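Local atomic coordinates of UPF0141 protein yjdB (Campylobacter jejuni subsp. jejuni HB93-13, PDB entry 4TN0), a protein that probably transfers phosphoethanolamine to cell-envelope and flagellar acceptors in the periplasm, using the zinc site of an alkaline phosphatase-like domain. Residues N32-G37 / N41-Y46; K163-E168 / I190-N195; G228-L231 / G235-L238; S167-F172 / T200-S205. All coordinates share one frame; numbering follows the deposited sequence.

Contact 1. Residues N32-G37 / N41-Y46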
loop_
_atom_site.group_PDB
_atom_site.type_symbol
_atom_site.label_atom_id
_atom_site.label_comp_id
_atom_site.label_asym_id
_atom_site.label_seq_id
_atom_site.Cartn_x
_atom_site.Cartn_y
_atom_site.Cartn_z
ATOM N N ASN A 32 13.256 -6.637 3.192
ATOM C CA ASN A 32 13.520 -6.296 4.594
ATOM C C ASN A 32 12.290 -6.517 5.469
ATOM O O ASN A 32 12.128 -5.896 6.508
ATOM C CB ASN A 32 14.006 -4.858 4.731
ATOM C CG ASN A 32 15.428 -4.671 4.242
ATOM O OD1 ASN A 32 15.782 -5.075 3.137
ATOM N ND2 ASN A 32 16.249 -4.052 5.066
ATOM N N TYR A 33 11.401 -7.383 5.008
ATOM C CA TYR A 33 10.240 -7.782 5.784
ATOM C C TYR A 33 10.514 -9.130 6.468
ATOM O O TYR A 33 10.905 -10.107 5.822
ATOM C CB TYR A 33 8.990 -7.814 4.888
ATOM C CG TYR A 33 8.361 -6.444 4.799
ATOM C CD1 TYR A 33 9.036 -5.389 4.190
ATOM C CD2 TYR A 33 7.105 -6.187 5.366
ATOM C CE1 TYR A 33 8.485 -4.117 4.138
ATOM C CE2 TYR A 33 6.535 -4.916 5.314
ATOM C CZ TYR A 33 7.243 -3.882 4.706
ATOM O OH TYR A 33 6.711 -2.620 4.641
ATOM N N SER A 34 10.426 -9.143 7.795
ATOM C CA SER A 34 10.636 -10.381 8.540
ATOM C C SER A 34 9.468 -11.358 8.320
ATOM O O SER A 34 9.632 -12.570 8.458
ATOM C CB SER A 34 10.850 -10.090 10.028
ATOM O OG SER A 34 9.799 -9.295 10.565
ATOM N N LEU A 35 8.299 -10.825 7.962
ATOM C CA LEU A 35 7.145 -11.632 7.538
ATOM C C LEU A 35 7.500 -12.522 6.356
ATOM O O LEU A 35 6.835 -13.529 6.095
ATOM C CB LEU A 35 5.954 -10.727 7.173
ATOM C CG LEU A 35 5.063 -10.227 8.323
ATOM C CD1 LEU A 35 4.235 -8.997 7.929
ATOM C CD2 LEU A 35 4.154 -11.320 8.862
ATOM N N GLY A 36 8.535 -12.131 5.621
ATOM C CA GLY A 36 8.949 -12.864 4.439
ATOM C C GLY A 36 10.292 -13.539 4.613
ATOM O O GLY A 36 10.857 -14.048 3.650
ATOM N N GLY A 37 10.814 -13.545 5.835
ATOM C CA GLY A 37 12.060 -14.242 6.078
ATOM C C GLY A 37 13.311 -13.389 6.203
ATOM O O GLY A 37 14.429 -13.909 6.110
ATOM N N ASN A 41 16.824 -7.804 11.332
ATOM C CA ASN A 41 15.947 -7.129 12.296
ATOM C C ASN A 41 14.492 -7.557 12.104
ATOM O O ASN A 41 14.041 -7.708 10.976
ATOM C CB ASN A 41 16.071 -5.600 12.184
ATOM C CG ASN A 41 17.492 -5.112 12.436
ATOM O OD1 ASN A 41 18.186 -5.634 13.304
ATOM N ND2 ASN A 41 17.923 -4.099 11.689
ATOM N N ASP A 42 13.778 -7.802 13.201
ATOM C CA ASP A 42 12.377 -8.230 13.126
ATOM C C ASP A 42 11.450 -7.051 12.840
ATOM O O ASP A 42 10.767 -6.546 13.742
ATOM C CB ASP A 42 11.933 -8.928 14.415
ATOM C CG ASP A 42 10.524 -9.497 14.312
ATOM O OD1 ASP A 42 10.031 -9.665 13.175
ATOM O OD2 ASP A 42 9.892 -9.746 15.362
ATOM N N THR A 43 11.413 -6.633 11.578
ATOM C CA THR A 43 10.662 -5.444 11.161
ATOM C C THR A 43 9.143 -5.590 11.293
ATOM O O THR A 43 8.411 -4.597 11.347
ATOM C CB THR A 43 10.972 -5.085 9.710
ATOM O OG1 THR A 43 10.767 -6.240 8.891
ATOM C CG2 THR A 43 12.410 -4.610 9.576
ATOM N N ASN A 44 8.669 -6.828 11.308
ATOM C CA ASN A 44 7.236 -7.078 11.351
ATOM C C ASN A 44 6.736 -7.600 12.695
ATOM O O ASN A 44 5.828 -8.422 12.758
ATOM C CB ASN A 44 6.880 -8.039 10.235
ATOM C CG ASN A 44 7.236 -7.489 8.879
ATOM O OD1 ASN A 44 7.955 -8.120 8.108
ATOM N ND2 ASN A 44 6.718 -6.313 8.570
ATOM N N PHE A 45 7.366 -7.118 13.761
ATOM C CA PHE A 45 7.040 -7.461 15.141
ATOM C C PHE A 45 5.556 -7.289 15.510
ATOM O O PHE A 45 4.997 -8.112 16.232
ATOM C CB PHE A 45 7.898 -6.608 16.061
ATOM C CG PHE A 45 7.617 -6.801 17.512
ATOM C CD1 PHE A 45 8.159 -7.881 18.193
ATOM C CD2 PHE A 45 6.822 -5.899 18.205
ATOM C CE1 PHE A 45 7.916 -8.059 19.541
ATOM C CE2 PHE A 45 6.568 -6.075 19.555
ATOM C CZ PHE A 45 7.117 -7.160 20.222
ATOM N N TYR A 46 4.917 -6.233 15.015
ATOM C CA TYR A 46 3.548 -5.937 15.426
ATOM C C TYR A 46 2.453 -6.686 14.660
ATOM O O TYR A 46 1.561 -7.274 15.280
ATOM C CB TYR A 46 3.308 -4.438 15.328
ATOM C CG TYR A 46 4.162 -3.674 16.297
ATOM C CD1 TYR A 46 5.395 -3.165 15.913
ATOM C CD2 TYR A 46 3.753 -3.491 17.613
ATOM C CE1 TYR A 46 6.190 -2.476 16.810
ATOM C CE2 TYR A 46 4.539 -2.795 18.523
ATOM C CZ TYR A 46 5.758 -2.291 18.119
ATOM O OH TYR A 46 6.550 -1.602 19.016
#
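Asp42 meets Ser34 through one carboxylate oxygen: Ser34 OG donates to Asp42 OD1 over 2.6 Å, arriving nearly along the C-O axis. Lys48 pairs with the same OD1, which is therefore held by a hydroxyl and an ammonium together. Next in sequence, Thr43 has its OG1 between the backbone N and the carbonyl carbon (chi1 53°), pointing it at the backbone of 32-34. There it gives its proton to Asn32 O (2.8 Å) and takes Ser34 N as a donor (3.1 Å). Asn44 is gripped at both ends. Its backbone N points at Ser34 OG (2.8 Å), while its amide oxygen OD1 accepts Leu35 N over 2.7 Å in an almost straight bond (176° at the hydrogen). The flat amide lies across the isobutyl group of Leu35, and ND2, which is bonded to Asp201 of helix 186-211, comes within 3.2 Å of CD2 of the Tyr33 ring. Amide and ring planes are 38° apart. A type I beta turn runs from Asp42 to Phe45, and its Thr43 and Asn44 side chains bond the backbone at Asn32, Ser34 and Leu35, within the connection between strands 18-24 and 53-59 of the alkaline phosphatase-like fold.

Contact 2. Residues K163-E168 / I190-N195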
loop_
_atom_site.group_PDB
_atom_site.type_symbol
_atom_site.label_atom_id
_atom_site.label_comp_id
_atom_site.label_asym_id
_atom_site.label_seq_id
_atom_site.Cartn_x
_atom_site.Cartn_y
_atom_site.Cartn_z
ATOM N N LYS A 163 14.069 10.561 9.950
ATOM C CA LYS A 163 13.013 11.499 10.317
ATOM C C LYS A 163 11.622 10.882 10.202
ATOM O O LYS A 163 10.638 11.537 10.494
ATOM C CB LYS A 163 13.051 12.748 9.436
ATOM C CG LYS A 163 14.200 13.738 9.688
ATOM C CD LYS A 163 14.071 14.843 8.647
ATOM C CE LYS A 163 14.863 16.080 8.918
ATOM N NZ LYS A 163 14.576 17.013 7.771
ATOM N N ARG A 164 11.535 9.632 9.770
ATOM C CA ARG A 164 10.227 9.034 9.474
ATOM C C ARG A 164 9.559 8.451 10.721
ATOM O O ARG A 164 8.349 8.257 10.751
ATOM C CB ARG A 164 10.373 7.931 8.407
ATOM C CG ARG A 164 10.987 8.388 7.068
ATOM C CD ARG A 164 9.997 9.147 6.194
ATOM N NE ARG A 164 9.897 10.561 6.533
ATOM C CZ ARG A 164 10.673 11.525 6.047
ATOM N NH1 ARG A 164 10.477 12.780 6.441
ATOM N NH2 ARG A 164 11.634 11.245 5.166
ATOM N N TYR A 165 10.348 8.184 11.753
ATOM C CA TYR A 165 9.815 7.544 12.947
ATOM C C TYR A 165 10.177 8.313 14.211
ATOM O O TYR A 165 11.217 8.968 14.263
ATOM C CB TYR A 165 10.318 6.112 13.055
ATOM C CG TYR A 165 11.820 5.975 12.973
ATOM C CD1 TYR A 165 12.441 5.683 11.764
ATOM C CD2 TYR A 165 12.618 6.121 14.108
ATOM C CE1 TYR A 165 13.800 5.554 11.676
ATOM C CE2 TYR A 165 13.987 5.986 14.037
ATOM C CZ TYR A 165 14.573 5.706 12.814
ATOM O OH TYR A 165 15.924 5.561 12.724
ATOM N N PRO A 166 9.302 8.253 15.229
ATOM C CA PRO A 166 9.582 8.859 16.535
ATOM C C PRO A 166 10.593 8.025 17.324
ATOM O O PRO A 166 10.810 6.854 16.969
ATOM C CB PRO A 166 8.203 8.879 17.209
ATOM C CG PRO A 166 7.506 7.681 16.626
ATOM C CD PRO A 166 7.963 7.634 15.185
ATOM N N SER A 167 11.196 8.619 18.359
ATOM C CA SER A 167 12.277 7.968 19.113
ATOM C C SER A 167 11.833 6.629 19.678
ATOM O O SER A 167 12.635 5.715 19.837
ATOM C CB SER A 167 12.816 8.892 20.227
ATOM O OG SER A 167 11.882 9.121 21.278
ATOM N N GLU A 168 10.537 6.495 19.935
ATOM C CA GLU A 168 10.027 5.272 20.533
ATOM C C GLU A 168 10.198 4.059 19.610
ATOM O O GLU A 168 10.114 2.914 20.073
ATOM C CB GLU A 168 8.543 5.449 20.897
ATOM C CG GLU A 168 8.275 6.551 21.956
ATOM C CD GLU A 168 8.198 7.976 21.373
ATOM O OE1 GLU A 168 8.147 8.119 20.138
ATOM O OE2 GLU A 168 8.172 8.958 22.145
ATOM N N ILE A 190 21.037 0.459 7.168
ATOM C CA ILE A 190 20.004 -0.579 7.146
ATOM C C ILE A 190 19.129 -0.497 8.390
ATOM O O ILE A 190 17.893 -0.661 8.312
ATOM C CB ILE A 190 20.597 -2.005 7.021
ATOM C CG1 ILE A 190 21.581 -2.087 5.845
ATOM C CG2 ILE A 190 19.505 -3.065 6.960
ATOM C CD1 ILE A 190 20.953 -1.955 4.524
ATOM N N ASN A 191 19.766 -0.290 9.546
ATOM C CA ASN A 191 19.027 -0.184 10.793
ATOM C C ASN A 191 17.997 0.933 10.698
ATOM O O ASN A 191 16.831 0.749 11.033
ATOM C CB ASN A 191 19.956 0.090 11.983
ATOM C CG ASN A 191 20.784 -1.118 12.403
ATOM O OD1 ASN A 191 20.449 -2.263 12.105
ATOM N ND2 ASN A 191 21.861 -0.853 13.139
ATOM N N THR A 192 18.433 2.083 10.199
ATOM C CA THR A 192 17.561 3.243 10.074
ATOM C C THR A 192 16.384 2.939 9.166
ATOM O O THR A 192 15.247 3.315 9.451
ATOM C CB THR A 192 18.331 4.447 9.524
ATOM O OG1 THR A 192 19.623 4.502 10.145
ATOM C CG2 THR A 192 17.577 5.737 9.769
ATOM N N TYR A 193 16.677 2.246 8.068
ATOM C CA TYR A 193 15.672 1.885 7.083
ATOM C C TYR A 193 14.662 0.923 7.700
ATOM O O TYR A 193 13.452 1.059 7.468
ATOM C CB TYR A 193 16.334 1.284 5.817
ATOM C CG TYR A 193 15.337 0.892 4.737
ATOM C CD1 TYR A 193 14.736 1.862 3.936
ATOM C CD2 TYR A 193 15.004 -0.446 4.514
ATOM C CE1 TYR A 193 13.804 1.519 2.955
ATOM C CE2 TYR A 193 14.087 -0.804 3.524
ATOM C CZ TYR A 193 13.498 0.185 2.749
ATOM O OH TYR A 193 12.595 -0.155 1.775
ATOM N N ASP A 194 15.167 -0.034 8.478
ATOM C CA ASP A 194 14.340 -1.034 9.144
ATOM C C ASP A 194 13.439 -0.447 10.239
ATOM O O ASP A 194 12.289 -0.895 10.440
ATOM C CB ASP A 194 15.220 -2.125 9.730
ATOM C CG ASP A 194 15.751 -3.057 8.671
ATOM O OD1 ASP A 194 15.280 -2.957 7.520
ATOM O OD2 ASP A 194 16.598 -3.915 8.983
ATOM N N ASN A 195 13.957 0.559 10.939
ATOM C CA ASN A 195 13.145 1.288 11.906
ATOM C C ASN A 195 11.918 1.889 11.244
ATOM O O ASN A 195 10.835 1.852 11.817
ATOM C CB ASN A 195 13.941 2.406 12.579
ATOM C CG ASN A 195 14.945 1.896 13.572
ATOM O OD1 ASN A 195 14.858 0.762 14.040
ATOM N ND2 ASN A 195 15.923 2.736 13.895
#
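Between loop 163-168 and helical residues 190-195 the two backbones do not meet, the closest CA pair being Tyr165 and Asn195 at 7.2 Å, and the Tyr165 side chain bridges the difference. A chi1 of 53° carries its ring out toward the helix, where it lays one face against Asn195. CB of Asn195 sits above that face in a CH-pi contact, 3.5 Å from the ring centroid and offset toward the rim on the CE1 and CZ side. From the same residue, ND2 extends to the phenol oxygen: Asn195 ND2 donates to Tyr165 OH over 3.1 Å, straight at 177° and within the amide plane. Ring and amide planes stand 81° apart, allowing one asparagine to touch the face with its methylene and the hydroxyl with its amide. In the alkaline phosphatase-like fold of this domain, the contact fastens the long connection after strand 146-152 onto the helix that precedes strand 218-224. The other end of the amide is engaged as well: Asn195 OD1 accepts Phe172 N, and this bond and the one from ND2 to Tyr165 OH together fix the rotation of the group. One turn earlier, Thr192 brings its methyl CG2 to 3.4 Å from Tyr165 OH, while its hydroxyl is bonded to Ala188 O.

Contact 3. Residues G228-L231 / G235-L238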
loop_
_atom_site.group_PDB
_atom_site.type_symbol
_atom_site.label_atom_id
_atom_site.label_comp_id
_atom_site.label_asym_id
_atom_site.label_seq_id
_atom_site.Cartn_x
_atom_site.Cartn_y
_atom_site.Cartn_z
ATOM N N GLY A 228 10.319 -0.222 -4.184
ATOM C CA GLY A 228 11.358 -0.552 -3.233
ATOM C C GLY A 228 12.343 0.581 -3.071
ATOM O O GLY A 228 12.006 1.743 -3.256
ATOM N N GLU A 229 13.565 0.238 -2.700
ATOM C CA GLU A 229 14.618 1.224 -2.433
ATOM C C GLU A 229 15.977 0.547 -2.457
ATOM O O GLU A 229 16.107 -0.590 -2.009
ATOM C CB GLU A 229 14.416 1.899 -1.077
ATOM C CG GLU A 229 15.392 3.040 -0.774
ATOM C CD GLU A 229 14.950 4.368 -1.368
ATOM O OE1 GLU A 229 14.256 4.374 -2.434
ATOM O OE2 GLU A 229 15.312 5.408 -0.760
ATOM N N SER A 230 16.976 1.234 -2.997
ATOM C CA SER A 230 18.369 0.778 -2.902
ATOM C C SER A 230 19.087 1.437 -1.706
ATOM O O SER A 230 18.863 2.610 -1.423
ATOM C CB SER A 230 19.125 1.071 -4.200
ATOM O OG SER A 230 18.779 0.119 -5.178
ATOM N N LEU A 231 19.985 0.695 -1.055
ATOM C CA LEU A 231 20.661 1.177 0.143
ATOM C C LEU A 231 22.191 1.050 0.022
ATOM O O LEU A 231 22.867 0.643 0.967
ATOM C CB LEU A 231 20.157 0.403 1.361
ATOM C CG LEU A 231 18.655 0.541 1.665
ATOM C CD1 LEU A 231 18.251 -0.459 2.701
ATOM C CD2 LEU A 231 18.268 1.912 2.123
ATOM N N GLY A 235 26.543 0.346 -5.192
ATOM C CA GLY A 235 26.637 1.786 -5.357
ATOM C C GLY A 235 25.318 2.496 -5.672
ATOM O O GLY A 235 25.287 3.697 -5.958
ATOM N N ILE A 236 24.213 1.768 -5.648
ATOM C CA ILE A 236 22.955 2.407 -5.973
ATOM C C ILE A 236 22.256 2.896 -4.711
ATOM O O ILE A 236 22.147 2.157 -3.735
ATOM C CB ILE A 236 22.032 1.451 -6.759
ATOM C CG1 ILE A 236 22.805 0.799 -7.905
ATOM C CG2 ILE A 236 20.797 2.190 -7.258
ATOM C CD1 ILE A 236 22.291 -0.601 -8.243
ATOM N N TYR A 237 21.815 4.151 -4.731
ATOM C CA TYR A 237 20.958 4.691 -3.662
ATOM C C TYR A 237 19.598 5.120 -4.180
ATOM O O TYR A 237 19.406 5.326 -5.395
ATOM C CB TYR A 237 21.629 5.882 -2.964
ATOM C CG TYR A 237 22.868 5.474 -2.231
ATOM C CD1 TYR A 237 22.800 5.103 -0.898
ATOM C CD2 TYR A 237 24.095 5.398 -2.883
ATOM C CE1 TYR A 237 23.922 4.709 -0.201
ATOM C CE2 TYR A 237 25.248 4.987 -2.189
ATOM C CZ TYR A 237 25.148 4.642 -0.849
ATOM O OH TYR A 237 26.251 4.233 -0.139
ATOM N N LEU A 238 18.663 5.266 -3.238
ATOM C CA LEU A 238 17.322 5.758 -3.511
ATOM C C LEU A 238 16.600 4.849 -4.528
ATOM O O LEU A 238 16.675 3.614 -4.450
ATOM C CB LEU A 238 17.387 7.209 -3.991
ATOM C CG LEU A 238 18.176 8.047 -2.946
ATOM C CD1 LEU A 238 18.502 9.423 -3.481
ATOM C CD2 LEU A 238 17.577 8.149 -1.538
#
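Ser230 N donates to Leu238 O over 2.8 Å, straight at 171° and in the carbonyl plane, and this is the firm bond between the two short strands. The return bond, from Leu238 N to Ser230 O, is weak at 3.2 Å, with an angle of only 123° at the hydrogen. Together they make Ser230 and Leu238 an antiparallel hydrogen-bonded pair; Leu231 and Tyr237 form the adjoining non-hydrogen-bonded pair. The result is a small beta hairpin, separate from the main sheet, that begins a few residues after the zinc-binding residues Asp226 and His227. Glu229 lies at its mouth, its side chain about 7 Å from the zinc. A chi1 of -174° sends its CG off opposite the backbone N, and a bend at chi2 folds the carboxylate back alongside Leu238, the two side chains pointing the same way. OE1 then lies 3.2 Å from the carbonyl carbon of Leu238, and OE2 is 3.6 Å from its methyl CD2. Both carboxylate oxygens have polar partners beyond the hairpin: OE2 bonds Tyr161 and OE1 bonds His239, the residue just after Leu238. Farther along, Ser230 presents CB to Ile236 O at 3.2 Å and packs its OG against Ile236 CG2 at 3.6 Å, while that hydroxyl is bonded to Gln250. On the strand's other side Leu231 turns its side chain from the hairpin partner toward Ile190 and Tyr193 of helix 186-211. The Tyr237 ring adds only a loose touch, through CE1, on the Leu231 carbonyl carbon.

Contact 4. Residues S167-F172 / T200-S205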
loop_
_atom_site.group_PDB
_atom_site.type_symbol
_atom_site.label_atom_id
_atom_site.label_comp_id
_atom_site.label_asym_id
_atom_site.label_seq_id
_atom_site.Cartn_x
_atom_site.Cartn_y
_atom_site.Cartn_z
ATOM N N SER A 167 11.196 8.619 18.359
ATOM C CA SER A 167 12.277 7.968 19.113
ATOM C C SER A 167 11.833 6.629 19.678
ATOM O O SER A 167 12.635 5.715 19.837
ATOM C CB SER A 167 12.816 8.892 20.227
ATOM O OG SER A 167 11.882 9.121 21.278
ATOM N N GLU A 168 10.537 6.495 19.935
ATOM C CA GLU A 168 10.027 5.272 20.533
ATOM C C GLU A 168 10.198 4.059 19.610
ATOM O O GLU A 168 10.114 2.914 20.073
ATOM C CB GLU A 168 8.543 5.449 20.897
ATOM C CG GLU A 168 8.275 6.551 21.956
ATOM C CD GLU A 168 8.198 7.976 21.373
ATOM O OE1 GLU A 168 8.147 8.119 20.138
ATOM O OE2 GLU A 168 8.172 8.958 22.145
ATOM N N PHE A 169 10.497 4.298 18.325
ATOM C CA PHE A 169 10.686 3.194 17.365
ATOM C C PHE A 169 12.090 3.173 16.765
ATOM O O PHE A 169 12.330 2.523 15.752
ATOM C CB PHE A 169 9.617 3.255 16.261
ATOM C CG PHE A 169 8.224 2.995 16.774
ATOM C CD1 PHE A 169 7.799 1.703 17.045
ATOM C CD2 PHE A 169 7.365 4.046 17.042
ATOM C CE1 PHE A 169 6.530 1.460 17.551
ATOM C CE2 PHE A 169 6.099 3.814 17.546
ATOM C CZ PHE A 169 5.682 2.521 17.802
ATOM N N LYS A 170 13.017 3.873 17.408
ATOM C CA LYS A 170 14.442 3.769 17.107
ATOM C C LYS A 170 14.935 2.502 17.773
ATOM O O LYS A 170 15.742 2.554 18.681
ATOM C CB LYS A 170 15.194 5.009 17.632
ATOM C CG LYS A 170 16.669 5.172 17.209
ATOM C CD LYS A 170 17.243 6.536 17.682
ATOM C CE LYS A 170 18.728 6.638 17.371
ATOM N NZ LYS A 170 19.303 8.004 17.580
ATOM N N LYS A 171 14.438 1.357 17.325
ATOM C CA LYS A 171 14.678 0.102 18.026
ATOM C C LYS A 171 15.948 -0.586 17.549
ATOM O O LYS A 171 16.557 -1.349 18.295
ATOM C CB LYS A 171 13.452 -0.819 17.888
ATOM C CG LYS A 171 13.492 -2.121 18.701
ATOM C CD LYS A 171 12.065 -2.612 18.993
ATOM C CE LYS A 171 11.984 -4.116 19.258
ATOM N NZ LYS A 171 10.581 -4.618 19.144
ATOM N N PHE A 172 16.344 -0.326 16.304
ATOM C CA PHE A 172 17.542 -0.940 15.725
ATOM C C PHE A 172 18.698 0.075 15.647
ATOM O O PHE A 172 18.553 1.146 15.054
ATOM C CB PHE A 172 17.220 -1.523 14.350
ATOM C CG PHE A 172 15.993 -2.403 14.334
ATOM C CD1 PHE A 172 15.872 -3.460 15.224
ATOM C CD2 PHE A 172 14.962 -2.178 13.425
ATOM C CE1 PHE A 172 14.748 -4.281 15.213
ATOM C CE2 PHE A 172 13.826 -2.996 13.405
ATOM C CZ PHE A 172 13.717 -4.047 14.297
ATOM N N THR A 200 6.038 1.718 10.442
ATOM C CA THR A 200 4.934 1.434 9.535
ATOM C C THR A 200 4.219 0.153 9.967
ATOM O O THR A 200 2.992 0.093 9.934
ATOM C CB THR A 200 5.410 1.313 8.077
ATOM O OG1 THR A 200 5.764 2.614 7.601
ATOM C CG2 THR A 200 4.298 0.761 7.189
ATOM N N ASP A 201 4.969 -0.859 10.393
ATOM C CA ASP A 201 4.345 -2.094 10.853
ATOM C C ASP A 201 3.414 -1.835 12.060
ATOM O O ASP A 201 2.265 -2.292 12.083
ATOM C CB ASP A 201 5.410 -3.125 11.202
ATOM C CG ASP A 201 4.853 -4.543 11.260
ATOM O OD1 ASP A 201 4.699 -5.169 10.188
ATOM O OD2 ASP A 201 4.592 -5.045 12.372
ATOM N N TYR A 202 3.900 -1.068 13.035
ATOM C CA TYR A 202 3.117 -0.710 14.219
ATOM C C TYR A 202 1.822 -0.006 13.848
ATOM O O TYR A 202 0.751 -0.327 14.371
ATOM C CB TYR A 202 3.951 0.177 15.154
ATOM C CG TYR A 202 3.168 0.951 16.204
ATOM C CD1 TYR A 202 2.820 2.282 15.998
ATOM C CD2 TYR A 202 2.797 0.358 17.406
ATOM C CE1 TYR A 202 2.111 2.993 16.951
ATOM C CE2 TYR A 202 2.084 1.057 18.361
ATOM C CZ TYR A 202 1.744 2.373 18.133
ATOM O OH TYR A 202 1.048 3.081 19.099
ATOM N N LEU A 203 1.928 0.963 12.950
ATOM C CA LEU A 203 0.769 1.720 12.508
ATOM C C LEU A 203 -0.255 0.816 11.829
ATOM O O LEU A 203 -1.471 1.054 11.916
ATOM C CB LEU A 203 1.195 2.827 11.568
ATOM C CG LEU A 203 1.958 3.982 12.195
ATOM C CD1 LEU A 203 2.149 5.037 11.145
ATOM C CD2 LEU A 203 1.228 4.551 13.426
ATOM N N LEU A 204 0.230 -0.202 11.125
ATOM C CA LEU A 204 -0.686 -1.179 10.548
ATOM C C LEU A 204 -1.457 -1.892 11.645
ATOM O O LEU A 204 -2.679 -1.977 11.578
ATOM C CB LEU A 204 0.056 -2.189 9.658
ATOM C CG LEU A 204 0.159 -1.875 8.160
ATOM C CD1 LEU A 204 0.661 -0.483 7.857
ATOM C CD2 LEU A 204 0.952 -2.953 7.418
ATOM N N SER A 205 -0.773 -2.364 12.678
ATOM C CA SER A 205 -1.488 -3.113 13.703
ATOM C C SER A 205 -2.403 -2.187 14.520
ATOM O O SER A 205 -3.422 -2.635 15.027
ATOM C CB SER A 205 -0.515 -3.896 14.595
ATOM O OG SER A 205 0.111 -3.066 15.544
#
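Tyr202 holds CG anti to its backbone N (chi1 163°), which swings its ring off helix 186-211 toward the loop; Phe169 answers with CG anti to the carbonyl carbon (chi1 -66°), a torsion that points its ring at the helix with CZ foremost. The backbones stay well apart, the nearest CA atoms being those of Phe169 and Tyr202 at 9.1 Å, and the two rings span the distance. The leading atom, CZ of Phe169, stands 3.3 Å above the Tyr202 ring plane, over its centre, and is 3.4 Å from both CG and CD1 of Tyr202. CE1 of Phe169 reaches back to the root of the tyrosine, 3.7 Å from Tyr202 CB, while CE2 lies on the CD1 side of the ring. With centroids 4.6 Å apart and planes inclined at 44°, the rings form an oblique pair, and the two side chains cross at about a right angle. Neighbouring aromatics extend the group: Tyr46 meets the Tyr202 ring edge-to-face, and the ring of Tyr199, on the same helix, meets that of Phe169. The site is a partly exposed aromatic patch between the helix and the loop that follows strand 146-152. At the helix backbone, Ser205 OG donates to Tyr202 O over 3.0 Å. Between loop and helix, contact here rests on carbon alone, ring to ring and ring to CB, and its hold probably comes mainly from dispersion and the shedding of water from the rings, with no polar bond to fix their mutual angle.

In the fold
Going from the N terminus, contact 1 closes a tight loop within the connection from strand 18-24 to strand 53-59. Contacts 2 and 4 share Ser167 and Glu168 and pin the connection after strand 146-152 to two successive parts of helix 186-211; their loops overlap, both opening before either closes, contact 2 at 190-195 and contact 4 later at 200-205. Contact 3 comes last, a local hairpin after strand 218-224; it and contact 1 stand in series with the others. The helix ties all four together: Asp194 hydrogen-bonds Asn32 and Asn41 of contact 1, and contact 3 packs on the helix near contact 2. Contacts 3 and 4 remain apart, their nearest atoms about 11 Å from each other.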